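PDB 2G2X: hypothetical protein PP5205 from Pseudomonas putida, which is of unknown function but consists of an EVE domain, related to the ASCH and PUA domains and so perhaps able to bind modified nucleic acid. Local coordinates for residues L5-P10 against Y50-P55; Q33-L38 against P93-D98. One frame throughout, in Å; residues are numbered along the deposited sequence.

Interaction 1 (L5-P10 against Y50-P55); sequences LMKSEP and YHSSCP
Pro10 packs against His51 and Cys54 at the closely fitted end of this contact, where two parallel strands run out into loops. Its CG lies over one face of the imidazole, 3.4 Å from His51 CB, and the same atom is 3.6 Å from Cys54 CB, so the proline ring sits in the corner formed by the two side chains. Upstream the backbones are laced in parallel register, Lys7 beside Tyr50 and Ser8 beside His51. Tyr50 N donates to Met6 O at 3.1 Å (169° at the hydrogen), Ser8 N to Tyr50 O at 2.9 Å, and Ser52 N to Ser8 O at 3.2 Å; this last donor stands well above the carbonyl plane. On the other sheet face, with CG anti to its backbone N (chi1 -176°), the Tyr50 side chain lies beside the extended Lys7 chain and points the same way, Lys7 CG 3.8 Å from Tyr50 CD2. The solvent side is looser: Glu9 meets the exposed Ser53 through its aliphatic part, Glu9 CG to Ser53 CB 3.9 Å, with no hydrogen bond between them. Ser8 OG bonds Leu13 O and, weakly, a sulfate probably left from crystallisation, while His51 NE2 accepts from Ile15 N, tying the imidazole to the segment after strand 3-8. The pair lies toward one edge of the mixed sheet: outermost strand 134-136 flanks 3-8 and strand 58-71 flanks 46-51, both antiparallel.

Interaction 2 (Q33-L38 against P93-D98); sequences QARNFL and PWSAVD
Arg35 reaches from the helix across to Pro93 and Trp94, its guanidinium presenting an edge to the Pro93 carbonyl. Arg35 NH1 donates to Pro93 O at 3.0 Å, nearly straight (171° at the hydrogen), with the oxygen close to the guanidinium plane and the nitrogen on a carbonyl lone pair. A bend at chi3 turns the group so that NE and NH2 both grip Asn36 OD1, at 3.1 and 3.0 Å from Arg35 NE and NH2; this side-on clasp, with its oxygen tilted from the guanidinium plane, restrains rotation of the group. The Arg35 and Trp94 side chains cross at about a right angle, their planar groups 51° apart, and Arg35 CD touches Trp94 CE3 at 4.0 Å. An alanine in place of Arg35 would probably leave Pro93 O without this donor, free Asn36 to turn and open a gap beside the indole. One turn later Leu38 uses both branches: CD1 lies 3.4 Å from Ser95 O, and CD2 meets Val97 CG2 at 4.0 Å. Ser95 OG pairs with Arg39 NE, a second polar link to the helix side. The axes of the short segments 33-38 and 95-98 approach to 8.3 Å, their directions 45° apart. Helix 32-38 thus packs across the start of strand 95-110, which lies between strands 23-26 and 58-71, while Ala34 and Leu38 also touch Val134 of strand 134-136.

From the N terminus, strand 3-8 comes first, and the chain then passes through helix 15-21, strand 23-26 and helix 32-38 before strand 46-51 returns beside it, closing the loop of interaction 1. Helix 32-38 lies within that loop, but its partner 93-98 follows strand 58-71, so interaction 2 closes a second loop that crosses the first. The centres are about 17 Å apart, on opposite sides of the chain's centre, yet both contacts reach one sheet and meet where Met6 SE packs 3.6 Å from Leu38 CD2. Interaction 1 joins two neighbouring strands, whereas interaction 2 fixes a helix against another strand of the same EVE domain.

Interaction 1 (L5-P10 against Y50-P55)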
ATOM      1  N   LEU A   5      -2.194  -1.410  -5.003  1.00  7.81           N
ATOM      2  CA  LEU A   5      -2.410  -2.156  -3.785  1.00  7.37           C
ATOM      3  C   LEU A   5      -1.157  -1.921  -2.968  1.00  7.38           C
ATOM      4  O   LEU A   5      -0.049  -1.992  -3.498  1.00  5.37           O
ATOM      5  CB  LEU A   5      -2.591  -3.649  -4.075  1.00  4.16           C
ATOM      6  CG  LEU A   5      -2.821  -4.509  -2.822  1.00  5.52           C
ATOM      7  CD1 LEU A   5      -3.547  -5.802  -3.181  1.00  2.34           C
ATOM      8  CD2 LEU A   5      -1.480  -4.798  -2.150  1.00  4.84           C
HETATM    9  N   MSE A   6      -1.334  -1.618  -1.686  1.00  8.31           N
HETATM   10  CA  MSE A   6      -0.197  -1.391  -0.803  1.00  9.66           C
HETATM   11  C   MSE A   6      -0.437  -2.105   0.506  1.00  8.85           C
HETATM   12  O   MSE A   6      -1.529  -2.034   1.067  1.00  9.52           O
HETATM   13  CB  MSE A   6       0.013   0.103  -0.538  1.00  9.01           C
HETATM   14  CG  MSE A   6       0.275   0.914  -1.794  1.00 10.86           C
HETATM   15 SE   MSE A   6       1.107   2.630  -1.439  1.00 12.74          SE
HETATM   16  CE  MSE A   6      -0.403   3.583  -0.668  1.00  6.90           C
ATOM     17  N   LYS A   7       0.593  -2.789   0.986  1.00 10.01           N
ATOM     18  CA  LYS A   7       0.517  -3.528   2.231  1.00 10.55           C
ATOM     19  C   LYS A   7       0.872  -2.641   3.417  1.00 11.60           C
ATOM     20  O   LYS A   7       1.703  -1.739   3.314  1.00 11.36           O
ATOM     21  CB  LYS A   7       1.490  -4.704   2.211  1.00 11.88           C
ATOM     22  CG  LYS A   7       1.368  -5.635   1.028  1.00 14.70           C
ATOM     23  CD  LYS A   7       2.288  -6.835   1.231  1.00 18.25           C
ATOM     24  CE  LYS A   7       2.169  -7.835   0.095  1.00 21.46           C
ATOM     25  NZ  LYS A   7       2.969  -9.067   0.359  1.00 24.39           N
ATOM     26  N   SER A   8       0.242  -2.927   4.547  1.00 12.03           N
ATOM     27  CA  SER A   8       0.490  -2.209   5.787  1.00 12.78           C
ATOM     28  C   SER A   8       0.121  -3.128   6.942  1.00 13.19           C
ATOM     29  O   SER A   8      -0.921  -3.778   6.902  1.00 11.21           O
ATOM     30  CB  SER A   8      -0.358  -0.942   5.862  1.00 10.84           C
ATOM     31  OG  SER A   8      -0.231  -0.343   7.143  1.00 12.11           O
ATOM     32  N   GLU A   9       0.978  -3.193   7.957  1.00 16.10           N
ATOM     33  CA  GLU A   9       0.706  -4.030   9.124  1.00 19.40           C
ATOM     34  C   GLU A   9      -0.348  -3.314   9.959  1.00 19.44           C
ATOM     35  O   GLU A   9      -0.153  -2.174  10.364  1.00 19.90           O
ATOM     36  CB  GLU A   9       1.974  -4.226   9.957  1.00 22.65           C
ATOM     37  CG  GLU A   9       1.883  -5.349  10.982  1.00 27.01           C
ATOM     38  CD  GLU A   9       3.141  -5.469  11.826  1.00 30.39           C
ATOM     39  OE1 GLU A   9       4.246  -5.329  11.260  1.00 32.62           O
ATOM     40  OE2 GLU A   9       3.024  -5.714  13.047  1.00 32.72           O
ATOM     41  N   PRO A  10      -1.481  -3.979  10.229  1.00 21.41           N
ATOM     42  CA  PRO A  10      -2.596  -3.432  11.009  1.00 22.14           C
ATOM     43  C   PRO A  10      -2.213  -2.621  12.252  1.00 23.18           C
ATOM     44  O   PRO A  10      -2.677  -1.493  12.430  1.00 22.20           O
ATOM     45  CB  PRO A  10      -3.407  -4.677  11.358  1.00 23.17           C
ATOM     46  CG  PRO A  10      -3.202  -5.543  10.167  1.00 21.59           C
ATOM     47  CD  PRO A  10      -1.724  -5.393   9.897  1.00 21.61           C
ATOM     48  N   TYR A  50      -4.103  -3.347   2.079  1.00 10.16           N
ATOM     49  CA  TYR A  50      -3.881  -4.742   2.477  1.00 11.40           C
ATOM     50  C   TYR A  50      -3.225  -4.941   3.848  1.00 11.52           C
ATOM     51  O   TYR A  50      -2.096  -4.501   4.077  1.00 12.62           O
ATOM     52  CB  TYR A  50      -3.031  -5.448   1.410  1.00 10.60           C
ATOM     53  CG  TYR A  50      -2.812  -6.929   1.663  1.00 12.36           C
ATOM     54  CD1 TYR A  50      -3.699  -7.883   1.168  1.00 11.99           C
ATOM     55  CD2 TYR A  50      -1.709  -7.374   2.392  1.00 11.49           C
ATOM     56  CE1 TYR A  50      -3.492  -9.246   1.389  1.00 11.11           C
ATOM     57  CE2 TYR A  50      -1.493  -8.730   2.623  1.00 11.45           C
ATOM     58  CZ  TYR A  50      -2.385  -9.661   2.119  1.00 12.81           C
ATOM     59  OH  TYR A  50      -2.162 -11.005   2.351  1.00 13.85           O
ATOM     60  N   HIS A  51      -3.931  -5.620   4.751  1.00 11.13           N
ATOM     61  CA  HIS A  51      -3.408  -5.900   6.087  1.00 11.21           C
ATOM     62  C   HIS A  51      -2.480  -7.106   6.020  1.00 11.69           C
ATOM     63  O   HIS A  51      -2.932  -8.229   5.785  1.00 12.73           O
ATOM     64  CB  HIS A  51      -4.552  -6.188   7.063  1.00  9.41           C
ATOM     65  CG  HIS A  51      -5.319  -4.968   7.473  1.00  6.09           C
ATOM     66  ND1 HIS A  51      -6.453  -5.029   8.255  1.00  5.73           N
ATOM     67  CD2 HIS A  51      -5.114  -3.655   7.211  1.00  5.08           C
ATOM     68  CE1 HIS A  51      -6.912  -3.807   8.458  1.00  3.86           C
ATOM     69  NE2 HIS A  51      -6.118  -2.956   7.836  1.00  6.62           N
ATOM     70  N   SER A  52      -1.186  -6.870   6.217  1.00 11.19           N
ATOM     71  CA  SER A  52      -0.193  -7.943   6.167  1.00 12.52           C
ATOM     72  C   SER A  52       0.460  -8.181   7.530  1.00 12.83           C
ATOM     73  O   SER A  52       0.259  -7.408   8.464  1.00 12.09           O
ATOM     74  CB  SER A  52       0.890  -7.607   5.143  1.00 12.64           C
ATOM     75  OG  SER A  52       1.547  -6.408   5.503  1.00 13.98           O
ATOM     76  N   SER A  53       1.242  -9.254   7.629  1.00 13.89           N
ATOM     77  CA  SER A  53       1.931  -9.600   8.871  1.00 16.06           C
ATOM     78  C   SER A  53       0.970  -9.558  10.053  1.00 16.20           C
ATOM     79  O   SER A  53       1.297  -8.997  11.102  1.00 17.81           O
ATOM     80  CB  SER A  53       3.078  -8.614   9.126  1.00 16.39           C
ATOM     81  OG  SER A  53       4.003  -8.616   8.047  1.00 17.79           O
ATOM     82  N   CYS A  54      -0.204 -10.156   9.884  1.00 15.16           N
ATOM     83  CA  CYS A  54      -1.223 -10.156  10.932  1.00 13.99           C
ATOM     84  C   CYS A  54      -2.042 -11.452  10.922  1.00 13.88           C
ATOM     85  O   CYS A  54      -1.933 -12.255  10.000  1.00 12.53           O
ATOM     86  CB  CYS A  54      -2.158  -8.968  10.715  1.00 14.90           C
ATOM     87  SG  CYS A  54      -2.986  -9.014   9.094  1.00 13.70           S
ATOM     88  N   PRO A  55      -2.875 -11.665  11.955  1.00 15.26           N
ATOM     89  CA  PRO A  55      -3.701 -12.879  12.032  1.00 15.74           C
ATOM     90  C   PRO A  55      -4.733 -13.053  10.908  1.00 15.15           C
ATOM     91  O   PRO A  55      -5.072 -14.182  10.543  1.00 12.75           O
ATOM     92  CB  PRO A  55      -4.338 -12.782  13.423  1.00 15.33           C
ATOM     93  CG  PRO A  55      -4.333 -11.308  13.716  1.00 17.59           C
ATOM     94  CD  PRO A  55      -2.997 -10.866  13.187  1.00 14.31           C
TER

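Interaction 2 (Q33-L38 against P93-D98)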
ATOM      1  N   GLN A  33      11.746  -1.331  -6.166  1.00  6.27           N
ATOM      2  CA  GLN A  33      10.622  -1.474  -7.079  1.00  7.53           C
ATOM      3  C   GLN A  33       9.364  -0.841  -6.492  1.00  7.56           C
ATOM      4  O   GLN A  33       8.655  -0.106  -7.179  1.00  9.75           O
ATOM      5  CB  GLN A  33      10.361  -2.950  -7.394  1.00  8.22           C
ATOM      6  CG  GLN A  33       9.232  -3.168  -8.390  1.00 10.85           C
ATOM      7  CD  GLN A  33       9.443  -2.405  -9.684  1.00 13.25           C
ATOM      8  OE1 GLN A  33      10.435  -2.618 -10.386  1.00 16.72           O
ATOM      9  NE2 GLN A  33       8.513  -1.505 -10.006  1.00 11.22           N
ATOM     10  N   ALA A  34       9.089  -1.123  -5.222  1.00  5.67           N
ATOM     11  CA  ALA A  34       7.908  -0.559  -4.581  1.00  6.10           C
ATOM     12  C   ALA A  34       8.014   0.962  -4.635  1.00  6.91           C
ATOM     13  O   ALA A  34       7.021   1.655  -4.875  1.00  7.19           O
ATOM     14  CB  ALA A  34       7.803  -1.039  -3.136  1.00  6.12           C
ATOM     15  N   ARG A  35       9.222   1.475  -4.417  1.00  5.47           N
ATOM     16  CA  ARG A  35       9.448   2.913  -4.465  1.00  5.31           C
ATOM     17  C   ARG A  35       9.080   3.423  -5.852  1.00  5.12           C
ATOM     18  O   ARG A  35       8.369   4.424  -5.990  1.00  3.39           O
ATOM     19  CB  ARG A  35      10.918   3.248  -4.196  1.00  6.26           C
ATOM     20  CG  ARG A  35      11.225   4.726  -4.353  1.00  7.15           C
ATOM     21  CD  ARG A  35      12.698   4.981  -4.611  1.00  6.49           C
ATOM     22  NE  ARG A  35      13.181   4.318  -5.819  1.00  5.20           N
ATOM     23  CZ  ARG A  35      14.398   4.501  -6.323  1.00  6.32           C
ATOM     24  NH1 ARG A  35      15.244   5.329  -5.719  1.00  2.34           N
ATOM     25  NH2 ARG A  35      14.772   3.859  -7.423  1.00  6.32           N
ATOM     26  N   ASN A  36       9.564   2.727  -6.877  1.00  4.75           N
ATOM     27  CA  ASN A  36       9.289   3.129  -8.253  1.00  3.91           C
ATOM     28  C   ASN A  36       7.794   3.169  -8.541  1.00  4.20           C
ATOM     29  O   ASN A  36       7.331   4.032  -9.283  1.00  3.55           O
ATOM     30  CB  ASN A  36       9.997   2.196  -9.239  1.00  3.99           C
ATOM     31  CG  ASN A  36      11.496   2.204  -9.058  1.00  4.32           C
ATOM     32  OD1 ASN A  36      12.056   3.150  -8.501  1.00  7.04           O
ATOM     33  ND2 ASN A  36      12.160   1.158  -9.531  1.00  3.41           N
ATOM     34  N   PHE A  37       7.032   2.249  -7.958  1.00  3.88           N
ATOM     35  CA  PHE A  37       5.598   2.274  -8.189  1.00  5.40           C
ATOM     36  C   PHE A  37       4.983   3.485  -7.488  1.00  6.38           C
ATOM     37  O   PHE A  37       4.056   4.097  -8.014  1.00  8.13           O
ATOM     38  CB  PHE A  37       4.937   0.981  -7.715  1.00  3.56           C
ATOM     39  CG  PHE A  37       5.170  -0.191  -8.637  1.00  5.44           C
ATOM     40  CD1 PHE A  37       5.070  -0.036 -10.024  1.00  3.53           C
ATOM     41  CD2 PHE A  37       5.456  -1.460  -8.118  1.00  4.24           C
ATOM     42  CE1 PHE A  37       5.253  -1.131 -10.893  1.00  3.33           C
ATOM     43  CE2 PHE A  37       5.640  -2.559  -8.968  1.00  5.33           C
ATOM     44  CZ  PHE A  37       5.538  -2.395 -10.360  1.00  4.77           C
ATOM     45  N   LEU A  38       5.498   3.835  -6.310  1.00  5.99           N
ATOM     46  CA  LEU A  38       4.992   5.004  -5.593  1.00  6.16           C
ATOM     47  C   LEU A  38       5.167   6.231  -6.467  1.00  5.30           C
ATOM     48  O   LEU A  38       4.291   7.086  -6.525  1.00  7.54           O
ATOM     49  CB  LEU A  38       5.755   5.260  -4.286  1.00  6.84           C
ATOM     50  CG  LEU A  38       5.555   4.396  -3.043  1.00  8.24           C
ATOM     51  CD1 LEU A  38       6.307   5.028  -1.869  1.00  7.40           C
ATOM     52  CD2 LEU A  38       4.078   4.286  -2.716  1.00 11.15           C
ATOM     53  N   PRO A  93      17.234   8.835  -1.573  1.00 12.48           N
ATOM     54  CA  PRO A  93      16.728   7.862  -2.537  1.00 12.23           C
ATOM     55  C   PRO A  93      15.292   7.405  -2.309  1.00 11.48           C
ATOM     56  O   PRO A  93      14.715   6.750  -3.176  1.00 10.76           O
ATOM     57  CB  PRO A  93      17.721   6.714  -2.406  1.00 13.77           C
ATOM     58  CG  PRO A  93      18.040   6.733  -0.957  1.00 14.29           C
ATOM     59  CD  PRO A  93      18.213   8.213  -0.663  1.00 13.84           C
ATOM     60  N   TRP A  94      14.705   7.768  -1.170  1.00  9.18           N
ATOM     61  CA  TRP A  94      13.354   7.313  -0.867  1.00  7.97           C
ATOM     62  C   TRP A  94      12.218   8.305  -1.021  1.00  8.17           C
ATOM     63  O   TRP A  94      12.388   9.518  -0.864  1.00  6.67           O
ATOM     64  CB  TRP A  94      13.344   6.698   0.525  1.00  7.24           C
ATOM     65  CG  TRP A  94      14.458   5.713   0.656  1.00  9.13           C
ATOM     66  CD1 TRP A  94      15.591   5.848   1.405  1.00  8.09           C
ATOM     67  CD2 TRP A  94      14.592   4.473  -0.056  1.00  9.48           C
ATOM     68  NE1 TRP A  94      16.424   4.773   1.203  1.00  8.32           N
ATOM     69  CE2 TRP A  94      15.837   3.912   0.312  1.00  9.96           C
ATOM     70  CE3 TRP A  94      13.780   3.782  -0.969  1.00  8.37           C
ATOM     71  CZ2 TRP A  94      16.298   2.689  -0.207  1.00  7.45           C
ATOM     72  CZ3 TRP A  94      14.234   2.566  -1.485  1.00 10.24           C
ATOM     73  CH2 TRP A  94      15.484   2.033  -1.098  1.00 11.27           C
ATOM     74  N   SER A  95      11.048   7.760  -1.335  1.00  7.56           N
ATOM     75  CA  SER A  95       9.854   8.560  -1.557  1.00  7.67           C
ATOM     76  C   SER A  95       8.675   8.097  -0.721  1.00  7.59           C
ATOM     77  O   SER A  95       8.592   6.942  -0.307  1.00  7.63           O
ATOM     78  CB  SER A  95       9.456   8.507  -3.036  1.00  6.87           C
ATOM     79  OG  SER A  95      10.434   9.113  -3.863  1.00  8.79           O
ATOM     80  N   ALA A  96       7.758   9.021  -0.483  1.00  8.55           N
ATOM     81  CA  ALA A  96       6.555   8.731   0.273  1.00  8.17           C
ATOM     82  C   ALA A  96       5.407   9.366  -0.488  1.00  7.21           C
ATOM     83  O   ALA A  96       5.626  10.129  -1.427  1.00  8.44           O
ATOM     84  CB  ALA A  96       6.654   9.334   1.670  1.00  8.54           C
ATOM     85  N   VAL A  97       4.184   9.027  -0.103  1.00  7.07           N
ATOM     86  CA  VAL A  97       3.000   9.616  -0.709  1.00  6.01           C
ATOM     87  C   VAL A  97       2.041   9.766   0.453  1.00  7.43           C
ATOM     88  O   VAL A  97       2.215   9.104   1.473  1.00  7.90           O
ATOM     89  CB  VAL A  97       2.359   8.702  -1.793  1.00  8.24           C
ATOM     90  CG1 VAL A  97       3.313   8.541  -2.971  1.00  4.99           C
ATOM     91  CG2 VAL A  97       1.991   7.349  -1.198  1.00  6.90           C
ATOM     92  N   ASP A  98       1.053  10.646   0.323  1.00  6.53           N
ATOM     93  CA  ASP A  98       0.080  10.823   1.389  1.00  5.64           C
ATOM     94  C   ASP A  98      -1.227  10.191   0.945  1.00  6.64           C
ATOM     95  O   ASP A  98      -1.598  10.268  -0.228  1.00  6.71           O
ATOM     96  CB  ASP A  98      -0.124  12.308   1.708  1.00  7.26           C
ATOM     97  CG  ASP A  98       1.081  12.928   2.396  1.00  7.03           C
ATOM     98  OD1 ASP A  98       1.903  12.174   2.962  1.00  6.52           O
ATOM     99  OD2 ASP A  98       1.201  14.170   2.379  1.00  8.12           O
TER